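Local coordinates for MdbA protein (Corynebacterium matruchotii ATCC 14266, PDB 6BO0) that acts as a thiol-disulfide oxidoreductase of the DsbA-like thioredoxin family, probably forming disulfide bonds in exported proteins, at residues R77-L82 with V177-V182. Residues are numbered along the deposited sequence; the frame is centred on the assembly and turned at random.
Sequences RTMNFL and VSSPRV
The cis-Pro loop of the thioredoxin fold, S179-P180 ahead of strand 181-184, meets M79 of segment 77-82, which continues from strand 72-78, with F81 meeting V177 just ahead of the loop. M79 reaches across with its chain bent at chi3 (-57°), which brings the methyl CE 3.6 Å from the carbonyl S178 O and 3.9 Å from S179 CB. The sulfur, M79 SD, lies 4.2 Å from V177 CG1. That same methyl branch of V177, set anti to the backbone N (chi1 172°), also comes obliquely against the F81 ring. Its nearest ring atom is CE2, but the closeness of this approach is doubtful, since both residues have alternate conformers that may not coexist as given. In the conformers given, one branch of V177 thus lies between a thioether and an aromatic ring, and contact across the segments is by van der Waals packing. At the start of strand 181-184, R181 NH1 turns back to S178 OG in a bent bond of 3.1 Å (136° at the hydrogen), in the serine conformer given; NH1 also reaches Q176 O, while salt bridges to D174 and E188 further fix the group. P180, after its cis peptide, packs with S179 on C52 of helix 51-68, as expected beside the CxxC site. Strand 39-45 runs between strands 72-78 and 181-184, its Y44 touching M79 and R181, while F81 leans on A166 of helix 155-172.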
ATOM      1  N   ARG A  77      -1.661   6.116   1.003  1.00 10.88           N
ATOM      2  CA  ARG A  77      -0.961   7.233   0.383  1.00 10.85           C
ATOM      3  C   ARG A  77       0.540   6.952   0.395  1.00 10.46           C
ATOM      4  O   ARG A  77       1.262   7.285   1.314  1.00 11.37           O
ATOM      5  CB  ARG A  77      -1.331   8.529   1.106  1.00 11.13           C
ATOM      6  CG  ARG A  77      -2.780   8.911   0.881  1.00 11.80           C
ATOM      7  CD  ARG A  77      -3.111  10.293   1.393  1.00 12.26           C
ATOM      8  NE  ARG A  77      -4.503  10.680   1.138  1.00 12.92           N
ATOM      9  CZ  ARG A  77      -4.976  11.086  -0.019  1.00 13.34           C
ATOM     10  NH1 ARG A  77      -4.172  11.194  -1.072  1.00 13.72           N
ATOM     11  NH2 ARG A  77      -6.253  11.403  -0.135  1.00 15.45           N
ATOM     12  N   THR A  78       0.977   6.294  -0.675  1.00 10.60           N
ATOM     13  CA  THR A  78       2.346   5.849  -0.779  1.00 10.74           C
ATOM     14  C   THR A  78       3.275   7.004  -1.099  1.00 10.79           C
ATOM     15  O   THR A  78       2.929   7.880  -1.880  1.00 11.42           O
ATOM     16  CB  THR A  78       2.473   4.753  -1.839  1.00 11.71           C
ATOM     17  OG1 THR A  78       1.419   3.811  -1.665  1.00 12.66           O
ATOM     18  CG2 THR A  78       3.835   4.031  -1.765  1.00 11.88           C
ATOM     19  N   MET A  79       4.455   6.954  -0.468  1.00 11.09           N
ATOM     20  CA  MET A  79       5.523   7.931  -0.634  0.70 11.96           C
ATOM     21  C   MET A  79       6.820   7.207  -0.986  1.00 11.73           C
ATOM     22  O   MET A  79       6.900   5.977  -0.939  1.00 12.20           O
ATOM     23  CB  MET A  79       5.672   8.795   0.631  0.70 14.75           C
ATOM     24  CG  MET A  79       4.404   9.642   0.890  0.70 15.27           C
ATOM     25  SD  MET A  79       4.560  10.890   2.144  0.70 17.19           S
ATOM     26  CE  MET A  79       5.021   9.791   3.381  0.70 12.45           C
ATOM     27  N   ASN A  80       7.830   7.989  -1.366  1.00 11.51           N
ATOM     28  CA  ASN A  80       9.093   7.398  -1.803  1.00 11.84           C
ATOM     29  C   ASN A  80      10.324   8.124  -1.320  1.00 12.14           C
ATOM     30  O   ASN A  80      11.400   7.975  -1.901  1.00 13.50           O
ATOM     31  CB  ASN A  80       9.119   7.289  -3.333  1.00 12.43           C
ATOM     32  CG  ASN A  80       9.140   8.648  -3.991  1.00 13.79           C
ATOM     33  OD1 ASN A  80       9.210   9.654  -3.289  1.00 14.27           O
ATOM     34  ND2 ASN A  80       9.074   8.700  -5.316  1.00 13.78           N
ATOM     35  N   PHE A  81      10.213   8.835  -0.208  1.00 13.10           N
ATOM     36  CA  PHE A  81      11.360   9.595   0.312  0.60 14.28           C
ATOM     37  C   PHE A  81      12.571   8.749   0.695  1.00 14.12           C
ATOM     38  O   PHE A  81      13.702   9.232   0.644  1.00 15.35           O
ATOM     39  CB  PHE A  81      10.952  10.451   1.527  0.60 17.55           C
ATOM     40  CG  PHE A  81      10.358  11.800   1.174  0.60 20.00           C
ATOM     41  CD1 PHE A  81       9.671  12.014  -0.019  0.60 21.95           C
ATOM     42  CD2 PHE A  81      10.478  12.866   2.067  0.60 23.47           C
ATOM     43  CE1 PHE A  81       9.150  13.269  -0.327  0.60 24.42           C
ATOM     44  CE2 PHE A  81       9.955  14.110   1.767  0.60 27.03           C
ATOM     45  CZ  PHE A  81       9.291  14.315   0.572  0.60 24.87           C
ATOM     46  N   LEU A  82      12.348   7.483   1.053  1.00 12.80           N
ATOM     47  CA  LEU A  82      13.504   6.663   1.437  1.00 13.20           C
ATOM     48  C   LEU A  82      14.419   6.373   0.259  1.00 13.72           C
ATOM     49  O   LEU A  82      15.556   5.931   0.470  1.00 15.52           O
ATOM     50  CB  LEU A  82      13.062   5.387   2.139  1.00 13.50           C
ATOM     51  CG  LEU A  82      12.943   5.557   3.662  1.00 15.92           C
ATOM     52  CD1 LEU A  82      11.837   6.529   4.066  1.00 17.17           C
ATOM     53  CD2 LEU A  82      12.788   4.217   4.343  1.00 16.75           C
ATOM     54  N   VAL A 177       7.422  15.787   6.783  1.00 22.14           N
ATOM     55  CA  VAL A 177       7.109  14.707   5.907  0.60 20.68           C
ATOM     56  C   VAL A 177       8.011  13.622   6.423  0.60 20.58           C
ATOM     57  O   VAL A 177       9.238  13.741   6.511  0.60 22.52           O
ATOM     58  CB  VAL A 177       7.354  15.052   4.428  0.60 26.05           C
ATOM     59  CG1 VAL A 177       7.204  13.814   3.563  0.60 27.22           C
ATOM     60  CG2 VAL A 177       6.382  16.140   3.986  0.60 28.79           C
ATOM     61  N   SER A 178       7.342  12.575   6.828  0.60 18.84           N
ATOM     62  CA  SER A 178       7.966  11.398   7.347  0.60 19.22           C
ATOM     63  C   SER A 178       6.880  10.371   7.228  0.60 20.07           C
ATOM     64  O   SER A 178       5.775  10.655   6.742  0.60 18.64           O
ATOM     65  CB  SER A 178       8.334  11.581   8.822  0.60 23.08           C
ATOM     66  OG  SER A 178       7.165  11.804   9.598  0.60 22.57           O
ATOM     67  N   SER A 179       7.185   9.177   7.675  0.60 18.03           N
ATOM     68  CA  SER A 179       6.213   8.126   7.642  1.00 17.05           C
ATOM     69  C   SER A 179       6.568   7.130   8.728  1.00 15.54           C
ATOM     70  O   SER A 179       7.709   7.096   9.173  1.00 19.14           O
ATOM     71  CB  SER A 179       6.210   7.402   6.268  1.00 18.48           C
ATOM     72  OG  SER A 179       7.493   6.983   5.860  1.00 22.27           O
ATOM     73  N   PRO A 180       5.589   6.311   9.160  1.00 16.20           N
ATOM     74  CA  PRO A 180       4.176   6.341   8.810  1.00 14.05           C
ATOM     75  C   PRO A 180       3.435   7.484   9.479  1.00 14.24           C
ATOM     76  O   PRO A 180       3.823   7.933  10.559  1.00 15.59           O
ATOM     77  CB  PRO A 180       3.641   4.987   9.318  1.00 16.21           C
ATOM     78  CG  PRO A 180       4.531   4.685  10.482  1.00 18.59           C
ATOM     79  CD  PRO A 180       5.886   5.260  10.141  1.00 18.59           C
ATOM     80  N   ARG A 181       2.329   7.911   8.868  1.00 13.02           N
ATOM     81  CA  ARG A 181       1.432   8.898   9.484  1.00 12.81           C
ATOM     82  C   ARG A 181       0.013   8.478   9.208  1.00 12.96           C
ATOM     83  O   ARG A 181      -0.273   8.013   8.107  1.00 14.43           O
ATOM     84  CB  ARG A 181       1.665  10.308   8.898  1.00 14.37           C
ATOM     85  CG  ARG A 181       3.111  10.727   8.858  1.00 15.44           C
ATOM     86  CD  ARG A 181       3.669  11.115  10.199  1.00 16.50           C
ATOM     87  NE  ARG A 181       3.197  12.444  10.554  1.00 17.32           N
ATOM     88  CZ  ARG A 181       3.653  13.592  10.069  1.00 18.03           C
ATOM     89  NH1 ARG A 181       4.722  13.635   9.276  1.00 18.53           N
ATOM     90  NH2 ARG A 181       3.065  14.720  10.427  1.00 19.34           N
ATOM     91  N   VAL A 182      -0.865   8.636  10.190  1.00 12.63           N
ATOM     92  CA  VAL A 182      -2.266   8.286  10.062  1.00 12.10           C
ATOM     93  C   VAL A 182      -3.123   9.456  10.462  1.00 12.62           C
ATOM     94  O   VAL A 182      -2.879  10.088  11.501  1.00 14.34           O
ATOM     95  CB  VAL A 182      -2.617   7.059  10.933  1.00 12.56           C
ATOM     96  CG1 VAL A 182      -4.090   6.696  10.831  1.00 13.37           C
ATOM     97  CG2 VAL A 182      -1.728   5.891  10.552  1.00 13.79           C
TER